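PDB 1LQS: viral interleukin-10 homolog from Human herpesvirus 5, which binds the human interleukin-10 receptor as a viral cytokine, competing with human IL-10 and triggering immunosuppressive signalling that helps the virus evade host immunity. Local coordinates for residues C[117-120]-C[121-124]; C[71-74]-C[75-79]; C[22-25]-C[26-29]; C[139-142]-C[143-146]. All blocks are in the same frame, centred on the assembly; numbering follows the deposited sequence.

Contacts 1 and 2 lie within helices, contact 3 at the start of one, and contact 4 at a break between two; each also touches the second subunit, as expected for the intertwined IL-10 fold. Contacts 3 and 2 lie on the successive helices 25-42 and 62-84, with centres about 20 Å apart. The centres of contacts 1 and 4 are about 18 Å apart, those of contacts 3 and 4 about 47 Å. Tyr73, Val77 and Phe78 of contact 2 meet the second subunit's copy of the region around contact 4. Contacts 3 and 4 also touch a chain of another protein, consistent with a receptor-binding surface. The bound sugar is about 12 Å from the side chain of Ser124 in contact 1.

Contact 1: residues C[117-120]-C[121-124]; sequences KSVI and SRLS
Ser121 lies one turn beyond Lys117 on helix 116-126, and the turn opens slackly: Ser121 N reaches Lys117 O in a weak bond of 3.4 Å. Arg122 follows with a firmer backbone link, its N donating to Ser118 O at 2.9 Å. In its side chain CG leaves trans to the backbone N (chi1 -174°), the chain runs on extended, and a bend at chi3 of 74° turns the guanidinium back along the helix, side by side with Val119. Val119 O lies over one face of the flat group, beyond close contact, while NH1 stands 3.9 Å from Val119 CA and touches the valine through van der Waals contact. The charge itself is met elsewhere, because NH2 makes a salt bridge with Asp53 of the second subunit. Leu123 comes next, its N bonded to Val119 O at 2.9 Å. Its side chain points the same way as that of Val119, with CD1 4.1 Å from Val119 CG1, and the pair forms an apolar patch that packs on Val56 and Val65 of the second subunit. Ser124 completes the turn through a nearly straight bond from its N to Ile120 O, 3.1 Å long, and Ser124 CB is 3.6 Å from that Ile120 O. The chemistry implies a mixed surface: the apolar branches of Val119 and Leu123 pack in the dimer interface, beside an Arg122 that lies along the valine and is paired with Asp53 of the second subunit. Its positive charge is probably stabilised by that carboxylate.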
# COMPACT_ATOMS: atom_id res chain seq x y z
N LYS C 117 -4.53 -11.31 3.93
CA LYS C 117 -5.18 -12.62 3.92
C LYS C 117 -4.56 -13.59 2.91
O LYS C 117 -4.60 -14.80 3.10
CB LYS C 117 -6.68 -12.49 3.62
CG LYS C 117 -7.47 -11.73 4.68
CD LYS C 117 -8.98 -11.85 4.43
CE LYS C 117 -9.82 -11.23 5.57
NZ LYS C 117 -11.30 -11.40 5.38
N SER C 118 -3.98 -13.05 1.84
CA SER C 118 -3.37 -13.89 0.80
C SER C 118 -1.97 -14.39 1.18
O SER C 118 -1.66 -15.57 1.02
CB SER C 118 -3.30 -13.11 -0.53
OG SER C 118 -4.57 -12.56 -0.86
N VAL C 119 -1.12 -13.49 1.68
CA VAL C 119 0.22 -13.85 2.09
C VAL C 119 0.17 -14.88 3.23
O VAL C 119 0.84 -15.92 3.16
CB VAL C 119 1.01 -12.61 2.56
CG1 VAL C 119 2.39 -13.03 3.07
CG2 VAL C 119 1.14 -11.62 1.41
N ILE C 120 -0.62 -14.60 4.26
CA ILE C 120 -0.76 -15.52 5.40
C ILE C 120 -1.20 -16.89 4.88
O ILE C 120 -0.76 -17.93 5.38
CB ILE C 120 -1.80 -15.02 6.44
CG1 ILE C 120 -1.25 -13.83 7.20
CG2 ILE C 120 -2.16 -16.13 7.42
CD1 ILE C 120 -2.24 -13.19 8.12
N SER C 121 -2.06 -16.89 3.88
CA SER C 121 -2.54 -18.14 3.31
C SER C 121 -1.41 -18.90 2.61
O SER C 121 -1.21 -20.09 2.87
CB SER C 121 -3.68 -17.86 2.32
OG SER C 121 -4.41 -19.03 2.04
N ARG C 122 -0.66 -18.23 1.75
CA ARG C 122 0.44 -18.89 1.03
C ARG C 122 1.52 -19.42 1.96
O ARG C 122 2.14 -20.44 1.68
CB ARG C 122 1.10 -17.95 0.01
CG ARG C 122 2.13 -18.67 -0.86
CD ARG C 122 3.07 -17.72 -1.62
NE ARG C 122 4.07 -17.08 -0.76
CZ ARG C 122 3.96 -15.86 -0.24
NH1 ARG C 122 2.88 -15.11 -0.49
NH2 ARG C 122 4.92 -15.38 0.54
N LEU C 123 1.76 -18.71 3.05
CA LEU C 123 2.77 -19.14 4.00
C LEU C 123 2.35 -20.41 4.73
O LEU C 123 3.10 -21.38 4.79
CB LEU C 123 3.07 -18.04 5.02
CG LEU C 123 3.85 -16.83 4.49
CD1 LEU C 123 4.00 -15.81 5.59
CD2 LEU C 123 5.21 -17.29 3.97
N SER C 124 1.14 -20.42 5.27
CA SER C 124 0.66 -21.58 6.01
C SER C 124 0.52 -22.84 5.16
O SER C 124 0.57 -23.95 5.69
CB SER C 124 -0.68 -21.27 6.69
OG SER C 124 -1.02 -22.29 7.62

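Contact 2: residues C[71-74]-C[75-79]; sequences RRYL and EIVFP
Val77 packs over the ring of Tyr73 in helix 62-84, just where the helix widens into a pi-type turn and kinks ahead of Pro79. Val77 CG2 makes a CH-pi contact, 4.2 Å from the centroid of the Tyr73 ring and 26° off its normal, while Val77 CB approaches Tyr73 CD1 to 3.6 Å. The two side chains run alongside each other. Next along, Phe78 CD1 lies 4.2 Å from Tyr73 CB, and Tyr73 O comes to the edge of the Phe78 ring, near its plane. Arg72 bends at chi2 (52°), which brings CD to 3.9 Å from Ile76 CB; its CG meets Val77 CG2, the two side chains crossing at about a right angle.

The backbone sets these positions. Arg72 O takes two donors, Ile76 N from above the carbonyl plane and Val77 N from much nearer to it, so the turn passes from the alpha spacing to the wider one. Further out, Leu74 packs on helix 89-106, and Val77 and Phe78 rest on Leu139 and Leu142 of the second subunit. Tyr73 OH bonds to Gly138 O of that subunit, tying the ring down at its far end. Proline has no N-H to offer, and at the kink Pro79 CG instead sits 3.5 Å from Leu74 O. One step earlier, Phe78 N donates to Tyr73 O at 2.9 Å, in the carbonyl plane and on a lone pair.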
# COMPACT_ATOMS: atom_id res chain seq x y z
N ARG C 71 -20.79 -4.55 5.75
CA ARG C 71 -21.42 -5.45 6.72
C ARG C 71 -22.35 -4.65 7.62
O ARG C 71 -23.45 -5.11 7.97
CB ARG C 71 -20.35 -6.14 7.59
CG ARG C 71 -19.74 -7.37 6.99
CD ARG C 71 -18.45 -7.77 7.72
NE ARG C 71 -17.94 -9.04 7.21
CZ ARG C 71 -18.50 -10.22 7.48
NH1 ARG C 71 -19.56 -10.29 8.26
NH2 ARG C 71 -18.01 -11.33 6.95
N ARG C 72 -21.89 -3.47 8.01
CA ARG C 72 -22.64 -2.58 8.88
C ARG C 72 -24.00 -2.24 8.25
O ARG C 72 -25.03 -2.20 8.93
CB ARG C 72 -21.79 -1.33 9.14
CG ARG C 72 -22.46 -0.19 9.87
CD ARG C 72 -23.08 -0.65 11.15
NE ARG C 72 -23.14 0.44 12.13
CZ ARG C 72 -22.37 0.49 13.21
NH1 ARG C 72 -21.49 -0.48 13.46
NH2 ARG C 72 -22.49 1.51 14.06
N TYR C 73 -24.00 -2.02 6.94
CA TYR C 73 -25.23 -1.70 6.25
C TYR C 73 -26.12 -2.91 6.06
O TYR C 73 -27.32 -2.88 6.34
CB TYR C 73 -24.92 -1.09 4.89
CG TYR C 73 -24.61 0.38 4.92
CD1 TYR C 73 -25.63 1.32 4.87
CD2 TYR C 73 -23.30 0.83 4.94
CE1 TYR C 73 -25.34 2.68 4.81
CE2 TYR C 73 -23.00 2.18 4.88
CZ TYR C 73 -24.02 3.09 4.81
OH TYR C 73 -23.71 4.43 4.69
N LEU C 74 -25.54 -3.99 5.56
CA LEU C 74 -26.34 -5.17 5.34
C LEU C 74 -26.93 -5.71 6.64
O LEU C 74 -28.07 -6.15 6.67
CB LEU C 74 -25.51 -6.25 4.64
CG LEU C 74 -25.05 -5.85 3.23
CD1 LEU C 74 -24.39 -7.01 2.53
CD2 LEU C 74 -26.25 -5.40 2.44
N GLU C 75 -26.15 -5.62 7.72
CA GLU C 75 -26.58 -6.17 9.00
C GLU C 75 -27.26 -5.25 10.02
O GLU C 75 -28.07 -5.72 10.81
CB GLU C 75 -25.39 -6.86 9.67
CG GLU C 75 -24.81 -8.00 8.86
CD GLU C 75 -25.81 -9.12 8.62
OE1 GLU C 75 -26.43 -9.59 9.60
OE2 GLU C 75 -25.97 -9.53 7.44
N ILE C 76 -26.94 -3.97 10.02
CA ILE C 76 -27.53 -3.06 10.99
C ILE C 76 -28.34 -1.92 10.38
O ILE C 76 -29.54 -1.78 10.64
CB ILE C 76 -26.46 -2.44 11.92
CG1 ILE C 76 -25.67 -3.55 12.63
CG2 ILE C 76 -27.12 -1.56 12.96
CD1 ILE C 76 -26.53 -4.47 13.45
N VAL C 77 -27.67 -1.09 9.58
CA VAL C 77 -28.32 0.07 8.96
C VAL C 77 -29.60 -0.26 8.19
O VAL C 77 -30.68 0.24 8.53
CB VAL C 77 -27.36 0.81 8.02
CG1 VAL C 77 -27.98 2.14 7.60
CG2 VAL C 77 -26.01 1.03 8.69
N PHE C 78 -29.50 -1.08 7.15
CA PHE C 78 -30.69 -1.40 6.39
C PHE C 78 -31.80 -2.00 7.24
O PHE C 78 -32.94 -1.54 7.17
CB PHE C 78 -30.37 -2.31 5.20
CG PHE C 78 -30.08 -1.56 3.93
CD1 PHE C 78 -28.79 -1.54 3.40
CD2 PHE C 78 -31.08 -0.86 3.27
CE1 PHE C 78 -28.52 -0.84 2.25
CE2 PHE C 78 -30.81 -0.16 2.11
CZ PHE C 78 -29.52 -0.15 1.60
N PRO C 79 -31.50 -3.04 8.05
CA PRO C 79 -32.55 -3.63 8.87
C PRO C 79 -33.19 -2.58 9.77
O PRO C 79 -34.40 -2.52 9.88
CB PRO C 79 -31.81 -4.70 9.66
CG PRO C 79 -30.75 -5.13 8.71
CD PRO C 79 -30.25 -3.81 8.16

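Contact 3: residues C[22-25]-C[26-29]; sequences EDYA and TRLQ
Arg27 reaches back from helix 25-42 over the segment that leads into it, and meets Asp23 and Tyr24. Its CB makes a distant approach, 4.2 Å, to Tyr24 O. CG leaves on the side of the backbone N (chi1 -71°), and bends at chi2 and chi3 carry the chain back to Asp23; the side chain also packs on Thr98 and Ile102 of helix 89-106. NE finds a hydrogen-bond partner outside the turn. From CZ the two terminal nitrogens part company. NH1 gives Asp23 O a bond of 2.9 Å, weak because the angle at the hydrogen is 122°, although the oxygen lies at the edge of the guanidinium and near its plane. The same NH1 is 3.8 Å from Tyr24 CD2; the guanidinium and phenol ring are almost parallel, 6° apart, but meet obliquely. NH2 leads outward to a salt bridge with Asp105 and a hydrogen bond with Ser101 OG.

The backbone turn is carried by Leu28 N to Tyr24 O at 3.0 Å and Gln29 N to Ala25 O at 2.9 Å. Tyr24 OH bonds to Gln18 O. Tyr24 and Leu28 pack on Leu153 and Glu150 of the second subunit, and Gln29 NE2 hydrogen-bonds to the backbone of another protein's chain.

The chemistry implies that one guanidinium joins the segment leading into helix 25-42 to helix 89-106, through Asp105 and Ser101. Asp23 OD1 stays 4.4 Å from Arg27 NH1, beyond a salt bridge, and probably adds only a mild electrostatic pull.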
# COMPACT_ATOMS: atom_id res chain seq x y z
N GLU C 22 -16.12 -4.10 -13.90
CA GLU C 22 -17.10 -4.04 -14.98
C GLU C 22 -18.30 -4.90 -14.58
O GLU C 22 -19.43 -4.64 -15.01
CB GLU C 22 -16.50 -4.62 -16.27
CG GLU C 22 -15.29 -3.83 -16.86
CD GLU C 22 -14.10 -3.67 -15.90
OE1 GLU C 22 -13.52 -4.69 -15.46
OE2 GLU C 22 -13.72 -2.51 -15.59
N ASP C 23 -18.05 -5.90 -13.75
CA ASP C 23 -19.08 -6.84 -13.31
C ASP C 23 -20.00 -6.30 -12.21
O ASP C 23 -20.99 -6.95 -11.85
CB ASP C 23 -18.42 -8.15 -12.86
CG ASP C 23 -19.17 -9.39 -13.35
OD1 ASP C 23 -19.76 -10.12 -12.51
OD2 ASP C 23 -19.17 -9.64 -14.58
N TYR C 24 -19.69 -5.12 -11.69
CA TYR C 24 -20.50 -4.54 -10.63
C TYR C 24 -21.25 -3.29 -11.10
O TYR C 24 -21.99 -2.69 -10.32
CB TYR C 24 -19.63 -4.19 -9.43
CG TYR C 24 -18.90 -5.38 -8.85
CD1 TYR C 24 -17.62 -5.72 -9.28
CD2 TYR C 24 -19.52 -6.20 -7.91
CE1 TYR C 24 -16.97 -6.85 -8.79
CE2 TYR C 24 -18.89 -7.32 -7.41
CZ TYR C 24 -17.62 -7.65 -7.85
OH TYR C 24 -17.02 -8.78 -7.36
N ALA C 25 -21.07 -2.92 -12.36
CA ALA C 25 -21.71 -1.73 -12.91
C ALA C 25 -23.26 -1.68 -12.89
O ALA C 25 -23.83 -0.66 -12.49
CB ALA C 25 -21.20 -1.47 -14.31
N THR C 26 -23.93 -2.76 -13.28
CA THR C 26 -25.39 -2.74 -13.31
C THR C 26 -26.02 -2.69 -11.92
O THR C 26 -27.02 -1.99 -11.72
CB THR C 26 -25.98 -3.94 -14.08
OG1 THR C 26 -25.50 -3.91 -15.43
CG2 THR C 26 -27.50 -3.83 -14.13
N ARG C 27 -25.46 -3.42 -10.97
CA ARG C 27 -25.99 -3.40 -9.62
C ARG C 27 -25.67 -2.04 -9.02
O ARG C 27 -26.44 -1.50 -8.23
CB ARG C 27 -25.40 -4.52 -8.77
CG ARG C 27 -25.90 -5.89 -9.17
CD ARG C 27 -24.75 -6.74 -9.68
NE ARG C 27 -24.47 -7.85 -8.78
CZ ARG C 27 -23.32 -8.50 -8.76
NH1 ARG C 27 -22.34 -8.16 -9.59
NH2 ARG C 27 -23.16 -9.52 -7.92
N LEU C 28 -24.52 -1.49 -9.38
CA LEU C 28 -24.19 -0.18 -8.87
C LEU C 28 -25.27 0.77 -9.39
O LEU C 28 -25.73 1.66 -8.67
CB LEU C 28 -22.83 0.27 -9.37
CG LEU C 28 -21.62 -0.21 -8.60
CD1 LEU C 28 -20.34 0.13 -9.34
CD2 LEU C 28 -21.64 0.43 -7.24
N GLN C 29 -25.70 0.56 -10.64
CA GLN C 29 -26.72 1.43 -11.23
C GLN C 29 -28.11 1.21 -10.63
O GLN C 29 -28.83 2.18 -10.40
CB GLN C 29 -26.76 1.26 -12.74
CG GLN C 29 -27.51 2.36 -13.44
CD GLN C 29 -27.62 2.10 -14.90
OE1 GLN C 29 -28.07 1.03 -15.32
NE2 GLN C 29 -27.20 3.06 -15.71

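Contact 4: residues C[139-142]-C[143-146]; sequences LSEL and DTLF
Phe146 lays one face of its ring over the carbonyl of Leu142, four residues earlier, and the two side chains pass each other at a slant. The carbonyl carbon of Leu142 lies 3.7 Å above the ring plane, displaced toward the rim. Phe146 CZ comes 3.7 Å from Leu142 CB, and Leu142 CD2 stands 3.9 Å from both CZ and CE1, so the leucine side chain and its own carbonyl cover the same face of the ring. Phe146 CG is set beside the backbone N (chi1 -55°), which folds the ring back over that carbonyl. The same oxygen also receives Phe146 N, at 3.0 Å. Leu145 adds a lighter touch, its CD2 meeting Leu142 CD2 at 4.1 Å.

Glu141 stands at the break: it is the first residue to leave helical angles after one helix and the N-cap of the next. Its O takes Leu145 N in an almost straight bond of 2.8 Å. Asp143, with CG tucked between backbone N and carbonyl carbon (chi1 59°), folds OD1 onto Thr144 N in a weak bond. Outside the two segments, Asp143 OD2 forms a salt bridge with a basic side chain of another protein's chain.

This is the junction between helix 135-140 and helix 142-155, and it is buried against the second subunit. There Leu142 packs on Phe35 of helix 25-42 and Leu145 on Leu52. The two carboxylate oxygens of Glu141 accept from Trp51 N and Leu52 N of that subunit, so the junction is held to the loop between its helices 25-42 and 62-84.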
# COMPACT_ATOMS: atom_id res chain seq x y z
N LEU C 139 12.30 -23.46 12.25
CA LEU C 139 13.39 -23.24 13.18
C LEU C 139 14.66 -22.96 12.40
O LEU C 139 15.58 -22.28 12.89
CB LEU C 139 13.54 -24.46 14.08
CG LEU C 139 12.38 -24.60 15.08
CD1 LEU C 139 12.56 -25.84 15.94
CD2 LEU C 139 12.31 -23.35 15.95
N SER C 140 14.70 -23.46 11.17
CA SER C 140 15.84 -23.29 10.28
C SER C 140 15.97 -21.86 9.82
O SER C 140 17.06 -21.39 9.49
CB SER C 140 15.69 -24.21 9.07
OG SER C 140 16.06 -23.54 7.87
N GLU C 141 14.84 -21.15 9.80
CA GLU C 141 14.84 -19.77 9.34
C GLU C 141 14.72 -18.70 10.41
O GLU C 141 14.40 -17.55 10.12
CB GLU C 141 13.76 -19.58 8.28
CG GLU C 141 14.00 -20.36 7.01
CD GLU C 141 13.15 -19.87 5.86
OE1 GLU C 141 13.30 -20.39 4.73
OE2 GLU C 141 12.33 -18.95 6.08
N LEU C 142 14.98 -19.07 11.66
CA LEU C 142 14.93 -18.07 12.71
C LEU C 142 15.84 -16.90 12.35
O LEU C 142 15.54 -15.76 12.69
CB LEU C 142 15.36 -18.67 14.05
CG LEU C 142 14.24 -19.39 14.82
CD1 LEU C 142 14.80 -20.03 16.09
CD2 LEU C 142 13.14 -18.37 15.16
N ASP C 143 16.94 -17.18 11.65
CA ASP C 143 17.83 -16.09 11.27
C ASP C 143 17.13 -15.13 10.30
O ASP C 143 17.18 -13.92 10.48
CB ASP C 143 19.17 -16.62 10.71
CG ASP C 143 19.02 -17.52 9.46
OD1 ASP C 143 17.93 -18.07 9.20
OD2 ASP C 143 20.06 -17.70 8.76
N THR C 144 16.46 -15.68 9.30
CA THR C 144 15.73 -14.88 8.32
C THR C 144 14.60 -14.13 9.03
O THR C 144 14.40 -12.94 8.81
CB THR C 144 15.13 -15.77 7.20
OG1 THR C 144 16.20 -16.35 6.43
CG2 THR C 144 14.24 -14.97 6.28
N LEU C 145 13.87 -14.84 9.88
CA LEU C 145 12.79 -14.20 10.62
C LEU C 145 13.29 -12.96 11.37
O LEU C 145 12.68 -11.90 11.28
CB LEU C 145 12.17 -15.18 11.62
CG LEU C 145 11.16 -14.48 12.52
CD1 LEU C 145 9.92 -14.19 11.71
CD2 LEU C 145 10.82 -15.34 13.71
N PHE C 146 14.41 -13.08 12.09
CA PHE C 146 14.97 -11.95 12.83
C PHE C 146 15.32 -10.77 11.94
O PHE C 146 15.41 -9.64 12.42
CB PHE C 146 16.23 -12.35 13.58
CG PHE C 146 16.05 -13.51 14.50
CD1 PHE C 146 14.82 -13.75 15.10
CD2 PHE C 146 17.12 -14.36 14.76
CE1 PHE C 146 14.65 -14.83 15.94
CE2 PHE C 146 16.96 -15.45 15.60
CZ PHE C 146 15.72 -15.68 16.19